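Local coordinates for 3-oxoacyl-[acyl-carrier protein] synthase (Thermus thermophilus, PDB 1UB7) that probably catalyses the first condensation of fatty acid synthesis, joining acetyl-CoA with malonyl-ACP to give 3-oxobutanoyl-ACP, at residues F217-I230 with L302-V316. Numbering follows the deposited sequence.
Sequences FAVRVMNTATLEAI and LLVSFGAGLTWAAAV
F217, on the helix 217-230, sets its ring against F306, L310 and W312 near the turn of the hairpin 302-316. With CG anti to the backbone N (chi1 170°), the ring is directed onto the strands; L310 CD1 sits over the centre of one face, 3.8 Å from the ring centroid, while CB of V221 lies off-centre over the opposite face. The rim meets T311 O, and F217 CZ reaches W312 CE3 at 3.7 Å, both partners lying near the ring plane. A218 CB stands over the centre of the F306 ring, 3.4 Å from the centroid and almost on the ring normal, a close CH-pi contact. M222, extended at chi2 (179°), brings SD to 3.7 Å from F306 CE1, an oblique Met-aromatic contact. V221 divides its methyls: V221 CG2 rests over the five-membered ring of W312, 3.5 Å from W312 CG, and V221 CG1 touches CB of F306. Toward the other end the layer thins to small groups, A225 CB meeting A314 CB at 3.8 Å, before L302 CD1 packs against both I230 CG1 and T226 CG2. The helix runs 31° from strand 311-316, its axis 7.5 Å away, packing on one face of the C-terminal sheet of this thiolase-like fold; helix 112-125 touches side chains on the other. Between side chains the contact is almost wholly apolar, held by close fit and CH-pi contacts. F306, packed on A218 and M222, also meets the ring of H246, a predicted active-site residue, so the helix backs an aromatic that borders the probable catalytic centre.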
loop_
_atom_site.group_PDB
_atom_site.type_symbol
_atom_site.label_atom_id
_atom_site.label_comp_id
_atom_site.label_asym_id
_atom_site.label_seq_id
_atom_site.Cartn_x
_atom_site.Cartn_y
_atom_site.Cartn_z
ATOM N N PHE A 217 22.226 -7.625 -7.473
ATOM C CA PHE A 217 20.816 -7.542 -7.868
ATOM C C PHE A 217 20.513 -6.290 -8.706
ATOM O O PHE A 217 20.091 -6.384 -9.865
ATOM C CB PHE A 217 19.938 -7.549 -6.600
ATOM C CG PHE A 217 18.484 -7.230 -6.851
ATOM C CD1 PHE A 217 17.686 -8.082 -7.614
ATOM C CD2 PHE A 217 17.918 -6.066 -6.332
ATOM C CE1 PHE A 217 16.345 -7.777 -7.857
ATOM C CE2 PHE A 217 16.585 -5.750 -6.569
ATOM C CZ PHE A 217 15.794 -6.606 -7.333
ATOM N N ALA A 218 20.728 -5.124 -8.105
ATOM C CA ALA A 218 20.475 -3.848 -8.768
ATOM C C ALA A 218 21.013 -3.847 -10.190
ATOM O O ALA A 218 20.269 -3.628 -11.154
ATOM C CB ALA A 218 21.116 -2.707 -7.973
ATOM N N VAL A 219 22.312 -4.109 -10.303
ATOM C CA VAL A 219 23.001 -4.126 -11.582
ATOM C C VAL A 219 22.300 -4.958 -12.659
ATOM O O VAL A 219 22.001 -4.450 -13.742
ATOM C CB VAL A 219 24.456 -4.621 -11.394
ATOM C CG1 VAL A 219 25.178 -4.640 -12.726
ATOM C CG2 VAL A 219 25.192 -3.702 -10.410
ATOM N N ARG A 220 22.027 -6.226 -12.361
ATOM C CA ARG A 220 21.371 -7.101 -13.326
ATOM C C ARG A 220 19.910 -6.752 -13.554
ATOM O O ARG A 220 19.427 -6.748 -14.694
ATOM C CB ARG A 220 21.485 -8.557 -12.878
ATOM C CG ARG A 220 22.885 -9.124 -13.054
ATOM C CD ARG A 220 23.029 -10.487 -12.411
ATOM N NE ARG A 220 24.392 -10.989 -12.535
ATOM C CZ ARG A 220 24.917 -11.913 -11.739
ATOM N NH1 ARG A 220 24.189 -12.436 -10.759
ATOM N NH2 ARG A 220 26.170 -12.312 -11.920
ATOM N N VAL A 221 19.202 -6.458 -12.473
ATOM C CA VAL A 221 17.797 -6.118 -12.600
ATOM C C VAL A 221 17.647 -4.799 -13.361
ATOM O O VAL A 221 16.988 -4.748 -14.405
ATOM C CB VAL A 221 17.107 -6.051 -11.196
ATOM C CG1 VAL A 221 16.790 -4.611 -10.793
ATOM C CG2 VAL A 221 15.844 -6.895 -11.211
ATOM N N MET A 222 18.282 -3.743 -12.860
ATOM C CA MET A 222 18.196 -2.437 -13.504
ATOM C C MET A 222 18.362 -2.551 -15.011
ATOM O O MET A 222 17.629 -1.927 -15.780
ATOM C CB MET A 222 19.260 -1.492 -12.949
ATOM C CG MET A 222 18.805 -0.672 -11.763
ATOM S SD MET A 222 20.119 0.384 -11.143
ATOM C CE MET A 222 20.333 1.547 -12.534
ATOM N N ASN A 223 19.320 -3.370 -15.428
ATOM C CA ASN A 223 19.592 -3.544 -16.839
ATOM C C ASN A 223 18.511 -4.291 -17.623
ATOM O O ASN A 223 18.050 -3.805 -18.665
ATOM C CB ASN A 223 20.945 -4.227 -17.012
ATOM C CG ASN A 223 21.576 -3.905 -18.343
ATOM O OD1 ASN A 223 21.260 -4.521 -19.363
ATOM N ND2 ASN A 223 22.455 -2.907 -18.348
ATOM N N THR A 224 18.107 -5.463 -17.133
ATOM C CA THR A 224 17.072 -6.270 -17.801
ATOM C C THR A 224 15.776 -5.476 -17.931
ATOM O O THR A 224 15.229 -5.309 -19.028
ATOM C CB THR A 224 16.755 -7.568 -17.007
ATOM O OG1 THR A 224 17.942 -8.359 -16.882
ATOM C CG2 THR A 224 15.673 -8.392 -17.718
ATOM N N ALA A 225 15.302 -4.992 -16.787
ATOM C CA ALA A 225 14.073 -4.211 -16.707
ATOM C C ALA A 225 14.075 -3.078 -17.712
ATOM O O ALA A 225 13.128 -2.919 -18.492
ATOM C CB ALA A 225 13.908 -3.649 -15.299
ATOM N N THR A 226 15.151 -2.299 -17.688
ATOM C CA THR A 226 15.295 -1.160 -18.580
ATOM C C THR A 226 15.089 -1.553 -20.031
ATOM O O THR A 226 14.287 -0.937 -20.742
ATOM C CB THR A 226 16.681 -0.522 -18.443
ATOM O OG1 THR A 226 16.935 -0.211 -17.067
ATOM C CG2 THR A 226 16.749 0.757 -19.265
ATOM N N LEU A 227 15.808 -2.579 -20.473
ATOM C CA LEU A 227 15.677 -3.017 -21.859
ATOM C C LEU A 227 14.283 -3.568 -22.139
ATOM O O LEU A 227 13.689 -3.286 -23.190
ATOM C CB LEU A 227 16.743 -4.063 -22.187
ATOM C CG LEU A 227 18.138 -3.443 -22.314
ATOM C CD1 LEU A 227 19.216 -4.514 -22.428
ATOM C CD2 LEU A 227 18.148 -2.525 -23.526
ATOM N N GLU A 228 13.766 -4.338 -21.181
ATOM C CA GLU A 228 12.444 -4.940 -21.290
ATOM C C GLU A 228 11.410 -3.831 -21.457
ATOM O O GLU A 228 10.539 -3.890 -22.331
ATOM C CB GLU A 228 12.153 -5.741 -20.028
ATOM C CG GLU A 228 11.083 -6.793 -20.180
ATOM C CD GLU A 228 10.789 -7.488 -18.867
ATOM O OE1 GLU A 228 11.742 -7.686 -18.076
ATOM O OE2 GLU A 228 9.613 -7.839 -18.630
ATOM N N ALA A 229 11.520 -2.812 -20.615
ATOM C CA ALA A 229 10.610 -1.679 -20.676
ATOM C C ALA A 229 10.746 -0.944 -22.004
ATOM O O ALA A 229 9.751 -0.713 -22.705
ATOM C CB ALA A 229 10.886 -0.732 -19.535
ATOM N N ILE A 230 11.974 -0.575 -22.363
ATOM C CA ILE A 230 12.173 0.139 -23.624
ATOM C C ILE A 230 11.595 -0.720 -24.742
ATOM O O ILE A 230 10.861 -0.239 -25.630
ATOM C CB ILE A 230 13.665 0.415 -23.889
ATOM C CG1 ILE A 230 14.231 1.313 -22.779
ATOM C CG2 ILE A 230 13.829 1.101 -25.240
ATOM C CD1 ILE A 230 15.744 1.260 -22.634
ATOM N N LEU A 302 13.041 7.116 -19.292
ATOM C CA LEU A 302 12.979 5.803 -18.699
ATOM C C LEU A 302 13.245 5.915 -17.228
ATOM O O LEU A 302 14.206 6.569 -16.814
ATOM C CB LEU A 302 14.003 4.854 -19.306
ATOM C CG LEU A 302 13.962 3.543 -18.515
ATOM C CD1 LEU A 302 13.953 2.395 -19.479
ATOM C CD2 LEU A 302 15.133 3.472 -17.500
ATOM N N LEU A 303 12.388 5.259 -16.447
ATOM C CA LEU A 303 12.495 5.239 -14.996
ATOM C C LEU A 303 12.748 3.784 -14.627
ATOM O O LEU A 303 12.157 2.878 -15.228
ATOM C CB LEU A 303 11.186 5.710 -14.348
ATOM C CG LEU A 303 10.550 7.015 -14.839
ATOM C CD1 LEU A 303 9.222 7.237 -14.128
ATOM C CD2 LEU A 303 11.493 8.185 -14.574
ATOM N N VAL A 304 13.614 3.559 -13.641
ATOM C CA VAL A 304 13.920 2.210 -13.228
ATOM C C VAL A 304 14.364 2.230 -11.771
ATOM O O VAL A 304 15.051 3.157 -11.344
ATOM C CB VAL A 304 15.035 1.595 -14.141
ATOM C CG1 VAL A 304 16.318 2.414 -14.040
ATOM C CG2 VAL A 304 15.301 0.145 -13.751
ATOM N N SER A 305 13.957 1.215 -11.004
ATOM C CA SER A 305 14.321 1.135 -9.588
ATOM C C SER A 305 14.350 -0.304 -9.072
ATOM O O SER A 305 13.728 -1.201 -9.636
ATOM C CB SER A 305 13.354 1.976 -8.737
ATOM O OG SER A 305 13.673 1.901 -7.351
ATOM N N PHE A 306 15.088 -0.500 -7.988
ATOM C CA PHE A 306 15.262 -1.801 -7.355
ATOM C C PHE A 306 15.216 -1.522 -5.864
ATOM O O PHE A 306 15.414 -0.383 -5.453
ATOM C CB PHE A 306 16.647 -2.367 -7.684
ATOM C CG PHE A 306 17.783 -1.489 -7.203
ATOM C CD1 PHE A 306 18.278 -0.452 -8.004
ATOM C CD2 PHE A 306 18.315 -1.649 -5.917
ATOM C CE1 PHE A 306 19.286 0.416 -7.531
ATOM C CE2 PHE A 306 19.320 -0.784 -5.433
ATOM C CZ PHE A 306 19.804 0.249 -6.245
ATOM N N GLY A 307 14.990 -2.549 -5.052
ATOM C CA GLY A 307 14.953 -2.325 -3.620
ATOM C C GLY A 307 14.502 -3.516 -2.802
ATOM O O GLY A 307 14.462 -4.655 -3.301
ATOM N N ALA A 308 14.149 -3.248 -1.544
ATOM C CA ALA A 308 13.701 -4.301 -0.633
ATOM C C ALA A 308 12.469 -5.011 -1.177
ATOM O O ALA A 308 11.615 -4.409 -1.854
ATOM C CB ALA A 308 13.402 -3.729 0.741
ATOM N N GLY A 309 12.395 -6.302 -0.865
ATOM C CA GLY A 309 11.290 -7.129 -1.301
ATOM C C GLY A 309 11.731 -8.573 -1.421
ATOM O O GLY A 309 11.318 -9.406 -0.615
ATOM N N LEU A 310 12.579 -8.878 -2.405
ATOM C CA LEU A 310 13.092 -7.883 -3.346
ATOM C C LEU A 310 12.040 -7.417 -4.354
ATOM O O LEU A 310 11.110 -8.159 -4.709
ATOM C CB LEU A 310 14.325 -8.428 -4.081
ATOM C CG LEU A 310 15.521 -8.834 -3.201
ATOM C CD1 LEU A 310 16.662 -9.277 -4.101
ATOM C CD2 LEU A 310 15.977 -7.672 -2.314
ATOM N N THR A 311 12.203 -6.169 -4.791
ATOM C CA THR A 311 11.291 -5.528 -5.729
ATOM C C THR A 311 12.085 -4.717 -6.743
ATOM O O THR A 311 13.163 -4.191 -6.447
ATOM C CB THR A 311 10.316 -4.544 -4.990
ATOM O OG1 THR A 311 9.815 -5.158 -3.796
ATOM C CG2 THR A 311 9.120 -4.168 -5.887
ATOM N N TRP A 312 11.538 -4.607 -7.942
ATOM C CA TRP A 312 12.175 -3.843 -9.000
ATOM C C TRP A 312 11.070 -3.373 -9.942
ATOM O O TRP A 312 10.006 -4.004 -10.032
ATOM C CB TRP A 312 13.193 -4.730 -9.739
ATOM C CG TRP A 312 12.588 -5.880 -10.513
ATOM C CD1 TRP A 312 12.097 -5.846 -11.799
ATOM C CD2 TRP A 312 12.392 -7.219 -10.046
ATOM N NE1 TRP A 312 11.609 -7.084 -12.157
ATOM C CE2 TRP A 312 11.772 -7.946 -11.101
ATOM C CE3 TRP A 312 12.671 -7.879 -8.841
ATOM C CZ2 TRP A 312 11.429 -9.313 -10.982
ATOM C CZ3 TRP A 312 12.330 -9.240 -8.719
ATOM C CH2 TRP A 312 11.712 -9.939 -9.788
ATOM N N ALA A 313 11.316 -2.265 -10.633
ATOM C CA ALA A 313 10.337 -1.725 -11.560
ATOM C C ALA A 313 10.993 -0.765 -12.532
ATOM O O ALA A 313 12.052 -0.208 -12.251
ATOM C CB ALA A 313 9.240 -1.007 -10.796
ATOM N N ALA A 314 10.344 -0.574 -13.673
ATOM C CA ALA A 314 10.838 0.311 -14.704
ATOM C C ALA A 314 9.670 0.779 -15.563
ATOM O O ALA A 314 8.688 0.055 -15.752
ATOM C CB ALA A 314 11.860 -0.415 -15.564
ATOM N N ALA A 315 9.783 1.993 -16.092
ATOM C CA ALA A 315 8.734 2.547 -16.928
ATOM C C ALA A 315 9.280 3.478 -18.009
ATOM O O ALA A 315 10.343 4.089 -17.861
ATOM C CB ALA A 315 7.732 3.293 -16.055
ATOM N N VAL A 316 8.542 3.560 -19.108
ATOM C CA VAL A 316 8.892 4.420 -20.217
ATOM C C VAL A 316 7.698 5.347 -20.364
ATOM O O VAL A 316 6.555 4.896 -20.521
ATOM C CB VAL A 316 9.111 3.618 -21.523
ATOM C CG1 VAL A 316 9.095 4.556 -22.728
ATOM C CG2 VAL A 316 10.442 2.880 -21.454
#